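Local coordinates for restriction endonuclease PacI (Pseudomonas alcaligenes, PDB 3M7K), which cuts DNA as an HNH restriction endonuclease with a beta-beta-alpha-metal active site and a rare eight-base-pair target, at residues 33-36 with 37-41; 128-131 with 132-136. All coordinates share one frame; numbering follows the deposited sequence. Where two conformers were deposited one is given.

Overall arrangement
Both contacts are turns of a single helix, but the helices differ in place and task. Contact 1 is the last turns of helix 25-40. It is partly buried. Tyr35, Asn36, Lys39 and Glu40 face the DNA, while Leu33 and Ala37 pack on the protein. Contact 2 lies in the middle of helix 122-139. It is buried and largely apolar, packed on helix 110-116 and on the second subunit. The two share no element. The centres of contacts 1 and 2 are 29 Å apart, on opposite sides of the chain's centre. Contact 1 reads bases directly; contact 2 stays about 10 Å from the nucleic acid at its nearest atom.

Contact 1 (33-36 with 37-41); sequences LSYN and ANKEG. With nucleotides of chain C; nucleotides of chain B.
Tyr35 and Lys39 meet one helical turn apart. The backbone O of Tyr35 accepts the backbone N-H of Lys39, and CD of Lys39 lies 4.1 Å from CE2 of the Tyr35 ring, an oblique approach. Three like backbone bonds join Leu33 to Ala37, Ser34 to Asn38 and Asn36 to Glu40. Water 1 donates to Tyr35 O and to Asn38 OD1, so Tyr35 O has two donors.

Three side chains carry polar groups to DNA: Tyr35, Asn36 and Lys39. With CG anti to the backbone N (chi1 -179°), the Tyr35 ring reaches DC5 of chain B. C5 of its cytosine lies over one ring face, offset toward the rim. OP2 of the same nucleotide sits in the ring plane at the edge, an unusually short 2.4 Å from Tyr35 OH, so the exact bond length is doubtful. Lys39 bends at its last two torsions, and NZ bonds O4 of DT1 of chain C at 3.0 Å.

NZ also forms a salt bridge to Glu40 OE2, 2.8 Å away. A methionine in place of Lys39 would probably leave thymine O4 without this donor and the Glu40 carboxylate without its mate. Glu40 CG packs on the thymine methyl C7.

Asn36 ND2 donates to N7 of DA2 of chain C at 3.1 Å, and Asn36 OD1 accepts from its N6 at 3.0 Å. This is the classical bidentate asparagine-adenine contact of major-groove recognition, here from the C-terminal end of helix 25-40.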
loop_
_atom_site.group_PDB
_atom_site.type_symbol
_atom_site.label_atom_id
_atom_site.label_comp_id
_atom_site.label_asym_id
_atom_site.label_seq_id
_atom_site.Cartn_x
_atom_site.Cartn_y
_atom_site.Cartn_z
ATOM N N LEU A 33 -5.623 11.287 16.086
ATOM C CA LEU A 33 -4.246 11.745 15.988
ATOM C C LEU A 33 -3.556 11.599 17.345
ATOM O O LEU A 33 -2.456 11.048 17.419
ATOM C CB LEU A 33 -4.202 13.190 15.473
ATOM C CG LEU A 33 -2.848 13.786 15.085
ATOM C CD1 LEU A 33 -3.039 14.918 14.091
ATOM C CD2 LEU A 33 -2.139 14.294 16.326
ATOM N N SER A 34 -4.219 12.066 18.405
ATOM C CA SER A 34 -3.693 11.987 19.783
ATOM C C SER A 34 -3.451 10.563 20.270
ATOM O O SER A 34 -2.345 10.232 20.709
ATOM C CB SER A 34 -4.628 12.698 20.765
ATOM O OG SER A 34 -4.690 14.081 20.471
ATOM N N TYR A 35 -4.496 9.735 20.193
ATOM C CA TYR A 35 -4.423 8.323 20.526
ATOM C C TYR A 35 -3.357 7.609 19.680
ATOM O O TYR A 35 -2.551 6.854 20.220
ATOM C CB TYR A 35 -5.797 7.664 20.313
ATOM C CG TYR A 35 -5.875 6.179 20.657
ATOM C CD1 TYR A 35 -6.055 5.751 21.980
ATOM C CD2 TYR A 35 -5.806 5.207 19.663
ATOM C CE1 TYR A 35 -6.137 4.400 22.293
ATOM C CE2 TYR A 35 -5.888 3.836 19.972
ATOM C CZ TYR A 35 -6.054 3.451 21.285
ATOM O OH TYR A 35 -6.141 2.114 21.579
ATOM N N ASN A 36 -3.359 7.838 18.365
ATOM C CA ASN A 36 -2.379 7.188 17.482
ATOM C C ASN A 36 -0.935 7.544 17.849
ATOM O O ASN A 36 -0.079 6.668 17.889
ATOM C CB ASN A 36 -2.663 7.475 16.009
ATOM C CG ASN A 36 -3.975 6.840 15.535
ATOM O OD1 ASN A 36 -4.546 5.975 16.215
ATOM N ND2 ASN A 36 -4.450 7.258 14.371
ATOM N N ALA A 37 -0.691 8.830 18.105
ATOM C CA ALA A 37 0.636 9.339 18.452
ATOM C C ALA A 37 1.160 8.657 19.709
ATOM O O ALA A 37 2.303 8.184 19.739
ATOM C CB ALA A 37 0.585 10.851 18.663
ATOM N N ASN A 38 0.311 8.599 20.730
ATOM C CA ASN A 38 0.693 7.972 21.999
ATOM C C ASN A 38 0.840 6.473 21.812
ATOM O O ASN A 38 1.751 5.884 22.367
ATOM C CB ASN A 38 -0.306 8.289 23.118
ATOM C CG ASN A 38 0.091 7.673 24.463
ATOM O OD1 ASN A 38 -0.629 6.827 25.011
ATOM N ND2 ASN A 38 1.239 8.095 25.000
ATOM N N LYS A 39 -0.038 5.848 21.026
ATOM C CA LYS A 39 0.074 4.393 20.845
ATOM C C LYS A 39 1.375 4.016 20.137
ATOM O O LYS A 39 1.994 3.012 20.472
ATOM C CB LYS A 39 -1.136 3.800 20.111
ATOM C CG LYS A 39 -1.106 2.264 19.996
ATOM C CD LYS A 39 -2.423 1.684 19.452
ATOM C CE LYS A 39 -2.619 1.972 17.959
ATOM N NZ LYS A 39 -1.816 1.062 17.106
ATOM N N GLU A 40 1.796 4.837 19.173
ATOM C CA GLU A 40 2.948 4.501 18.326
ATOM C C GLU A 40 4.284 5.082 18.787
ATOM O O GLU A 40 5.329 4.768 18.209
ATOM C CB GLU A 40 2.666 4.895 16.871
ATOM C CG GLU A 40 1.417 4.242 16.311
ATOM C CD GLU A 40 1.603 2.755 16.042
ATOM O OE1 GLU A 40 2.557 2.401 15.318
ATOM O OE2 GLU A 40 0.793 1.942 16.544
ATOM N N GLY A 41 4.248 5.923 19.817
ATOM C CA GLY A 41 5.454 6.574 20.344
ATOM C C GLY A 41 5.895 7.742 19.478
ATOM O O GLY A 41 7.086 8.018 19.357
ATOM O OP3 DT C 1 0.362 5.447 12.136
ATOM P P DT C 1 0.010 6.859 11.827
ATOM O OP1 DT C 1 0.979 7.719 11.161
ATOM O OP2 DT C 1 -0.461 7.472 13.068
ATOM O "O5'" DT C 1 -1.235 6.629 10.849
ATOM C "C5'" DT C 1 -2.240 7.532 10.605
ATOM C "C4'" DT C 1 -3.258 6.835 9.703
ATOM O "O4'" DT C 1 -3.164 5.403 9.859
ATOM C "C3'" DT C 1 -4.685 7.214 9.996
ATOM O "O3'" DT C 1 -5.430 7.272 8.777
ATOM C "C2'" DT C 1 -5.147 6.084 10.924
ATOM C "C1'" DT C 1 -4.367 4.877 10.395
ATOM N N1 DT C 1 -4.032 3.953 11.488
ATOM C C2 DT C 1 -4.623 2.710 11.519
ATOM O O2 DT C 1 -5.409 2.310 10.685
ATOM N N3 DT C 1 -4.262 1.923 12.575
ATOM C C4 DT C 1 -3.388 2.257 13.595
ATOM O O4 DT C 1 -3.151 1.467 14.499
ATOM C C5 DT C 1 -2.792 3.572 13.518
ATOM C C7 DT C 1 -1.825 4.029 14.584
ATOM C C6 DT C 1 -3.139 4.357 12.473
ATOM P P DC B 5 -6.842 0.815 24.978
ATOM O OP1 DC B 5 -5.986 0.141 25.984
ATOM O OP2 DC B 5 -6.191 1.636 23.926
ATOM O "O5'" DC B 5 -7.768 -0.291 24.299
ATOM C "C5'" DC B 5 -8.139 -0.114 22.965
ATOM C "C4'" DC B 5 -9.423 -0.840 22.643
ATOM O "O4'" DC B 5 -10.493 0.134 22.526
ATOM C "C3'" DC B 5 -9.308 -1.531 21.289
ATOM O "O3'" DC B 5 -10.137 -2.685 21.210
ATOM C "C2'" DC B 5 -9.784 -0.459 20.322
ATOM C "C1'" DC B 5 -10.837 0.282 21.148
ATOM N N1 DC B 5 -10.947 1.712 20.726
ATOM C C2 DC B 5 -12.134 2.145 20.107
ATOM O O2 DC B 5 -13.072 1.354 19.944
ATOM N N3 DC B 5 -12.237 3.437 19.703
ATOM C C4 DC B 5 -11.212 4.284 19.889
ATOM N N4 DC B 5 -11.379 5.546 19.472
ATOM C C5 DC B 5 -9.989 3.865 20.516
ATOM C C6 DC B 5 -9.901 2.580 20.909
ATOM P P DA C 2 -6.702 8.228 8.636
ATOM O OP1 DA C 2 -6.924 8.453 7.192
ATOM O OP2 DA C 2 -6.543 9.394 9.534
ATOM O "O5'" DA C 2 -7.828 7.290 9.260
ATOM C "C5'" DA C 2 -8.630 6.457 8.388
ATOM C "C4'" DA C 2 -9.967 6.123 9.037
ATOM O "O4'" DA C 2 -9.749 5.281 10.196
ATOM C "C3'" DA C 2 -10.778 7.298 9.572
ATOM O "O3'" DA C 2 -12.194 7.028 9.384
ATOM C "C2'" DA C 2 -10.405 7.391 11.055
ATOM C "C1'" DA C 2 -10.124 5.925 11.406
ATOM N N9 DA C 2 -9.009 5.678 12.326
ATOM C C8 DA C 2 -8.042 6.537 12.783
ATOM N N7 DA C 2 -7.167 5.990 13.605
ATOM C C5 DA C 2 -7.584 4.668 13.679
ATOM C C6 DA C 2 -7.076 3.546 14.367
ATOM N N6 DA C 2 -5.984 3.610 15.139
ATOM N N1 DA C 2 -7.732 2.358 14.226
ATOM C C2 DA C 2 -8.825 2.312 13.452
ATOM N N3 DA C 2 -9.397 3.311 12.747
ATOM C C4 DA C 2 -8.714 4.463 12.905
HETATM O O HOH W 1 -2.777 5.952 22.873
#

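Contact 2 (128-131 with 132-136); sequences LGEA and ISKAW
Ile132 turns CG1 beside its backbone N (chi1 -65°), which lays CG1 and CD1 back along the Leu128 carbonyl. CG1 comes to 3.4 Å from Leu128 O. The same torsion sets CG2 anti to the backbone N, and CG2 lies over one face of the Trp136 indole, offset toward its rim. Lys134 also has CG beside its backbone N (chi1 -66°), and CG rests 3.4 Å from Glu130 O. From there its chain runs extended. In the conformer given, NZ of Lys134 is 4.5 Å from Glu130 OE2, too far for a salt bridge.

This helix, 122-139, follows the beta-beta-alpha-metal region and packs against its helix 110-116. Ile132 touches Cys112 and Ile115, and both Ile132 and Trp136 touch Cys66; Cys66 and Cys112 are ligands of a bound zinc ion. Ile132 also reaches the second subunit: it packs on Leu128 of that subunit and Leu128 on its Ile132, a reciprocal pair, and Ala131 packs on its Val127. Glu130 and Lys134 lie on the exposed side of the helix.

The backbone carries the i to i+4 bonding of an alpha-helix. Ser133 N donates to Gly129 O at 2.7 Å, nearly straight at 170°. Ile132 N donates to Leu128 O at 2.9 Å. The bond from Lys134 N to Glu130 O is more bent. Ala131 O receives a weak i to i+3 bond from Lys134 N and a weak i to i+4 bond from Ala135 N, both at 3.3 Å.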
loop_
_atom_site.group_PDB
_atom_site.type_symbol
_atom_site.label_atom_id
_atom_site.label_comp_id
_atom_site.label_asym_id
_atom_site.label_seq_id
_atom_site.Cartn_x
_atom_site.Cartn_y
_atom_site.Cartn_z
ATOM N N LEU A 128 4.284 9.060 -6.926
ATOM C CA LEU A 128 3.206 8.064 -6.871
ATOM C C LEU A 128 1.832 8.741 -6.881
ATOM O O LEU A 128 0.905 8.273 -7.550
ATOM C CB LEU A 128 3.325 7.166 -5.625
ATOM C CG LEU A 128 4.300 5.991 -5.705
ATOM C CD1 LEU A 128 5.752 6.460 -5.748
ATOM C CD2 LEU A 128 4.103 5.052 -4.537
ATOM N N GLY A 129 1.701 9.822 -6.114
ATOM C CA GLY A 129 0.446 10.594 -6.072
ATOM C C GLY A 129 -0.093 11.022 -7.438
ATOM O O GLY A 129 -1.305 10.889 -7.693
ATOM N N GLU A 130 0.785 11.522 -8.316
ATOM C CA GLU A 130 0.361 11.913 -9.665
ATOM C C GLU A 130 -0.215 10.699 -10.391
ATOM O O GLU A 130 -1.244 10.810 -11.056
ATOM C CB GLU A 130 1.497 12.566 -10.482
ATOM C CG GLU A 130 1.018 13.238 -11.788
ATOM C CD GLU A 130 2.141 13.868 -12.619
ATOM O OE1 GLU A 130 3.317 13.858 -12.189
ATOM O OE2 GLU A 130 1.843 14.380 -13.722
ATOM N N ALA A 131 0.429 9.528 -10.229
ATOM C CA ALA A 131 -0.040 8.295 -10.866
ATOM C C ALA A 131 -1.381 7.845 -10.316
ATOM O O ALA A 131 -2.221 7.342 -11.054
ATOM C CB ALA A 131 0.989 7.189 -10.723
ATOM N N ILE A 132 -1.571 8.008 -9.006
ATOM C CA ILE A 132 -2.841 7.694 -8.357
ATOM C C ILE A 132 -3.940 8.666 -8.811
ATOM O O ILE A 132 -5.062 8.247 -9.069
ATOM C CB ILE A 132 -2.696 7.701 -6.806
ATOM C CG1 ILE A 132 -1.761 6.568 -6.358
ATOM C CG2 ILE A 132 -4.059 7.551 -6.118
ATOM C CD1 ILE A 132 -1.167 6.762 -4.962
ATOM N N SER A 133 -3.605 9.956 -8.866
ATOM C CA SER A 133 -4.494 11.004 -9.438
ATOM C C SER A 133 -4.997 10.642 -10.846
ATOM O O SER A 133 -6.156 10.899 -11.173
ATOM C CB SER A 133 -3.796 12.370 -9.443
ATOM O OG SER A 133 -4.652 13.419 -9.899
ATOM N N LYS A 134 -4.150 10.010 -11.663
ATOM C CA LYS A 134 -4.568 9.586 -13.022
ATOM C C LYS A 134 -5.596 8.464 -12.947
ATOM O O LYS A 134 -6.554 8.463 -13.713
ATOM C CB LYS A 134 -3.371 9.179 -13.888
ATOM C CG LYS A 134 -2.453 10.338 -14.206
ATOM C CD LYS A 134 -1.095 9.875 -14.683
ATOM C CE LYS A 134 -0.367 11.011 -15.395
ATOM N NZ LYS A 134 0.939 10.550 -15.952
ATOM N N ALA A 135 -5.420 7.528 -12.004
ATOM C CA ALA A 135 -6.452 6.509 -11.762
ATOM C C ALA A 135 -7.813 7.139 -11.410
ATOM O O ALA A 135 -8.847 6.736 -11.960
ATOM C CB ALA A 135 -6.024 5.511 -10.688
ATOM N N TRP A 136 -7.807 8.120 -10.503
ATOM C CA TRP A 136 -9.055 8.778 -10.101
ATOM C C TRP A 136 -9.677 9.510 -11.296
ATOM O O TRP A 136 -10.861 9.306 -11.600
ATOM C CB TRP A 136 -8.846 9.757 -8.941
ATOM C CG TRP A 136 -8.191 9.200 -7.650
ATOM C CD1 TRP A 136 -7.426 9.911 -6.771
ATOM C CD2 TRP A 136 -8.260 7.861 -7.121
ATOM N NE1 TRP A 136 -7.013 9.111 -5.740
ATOM C CE2 TRP A 136 -7.505 7.849 -5.922
ATOM C CE3 TRP A 136 -8.877 6.678 -7.541
ATOM C CZ2 TRP A 136 -7.343 6.688 -5.133
ATOM C CZ3 TRP A 136 -8.728 5.525 -6.763
ATOM C CH2 TRP A 136 -7.961 5.539 -5.570
#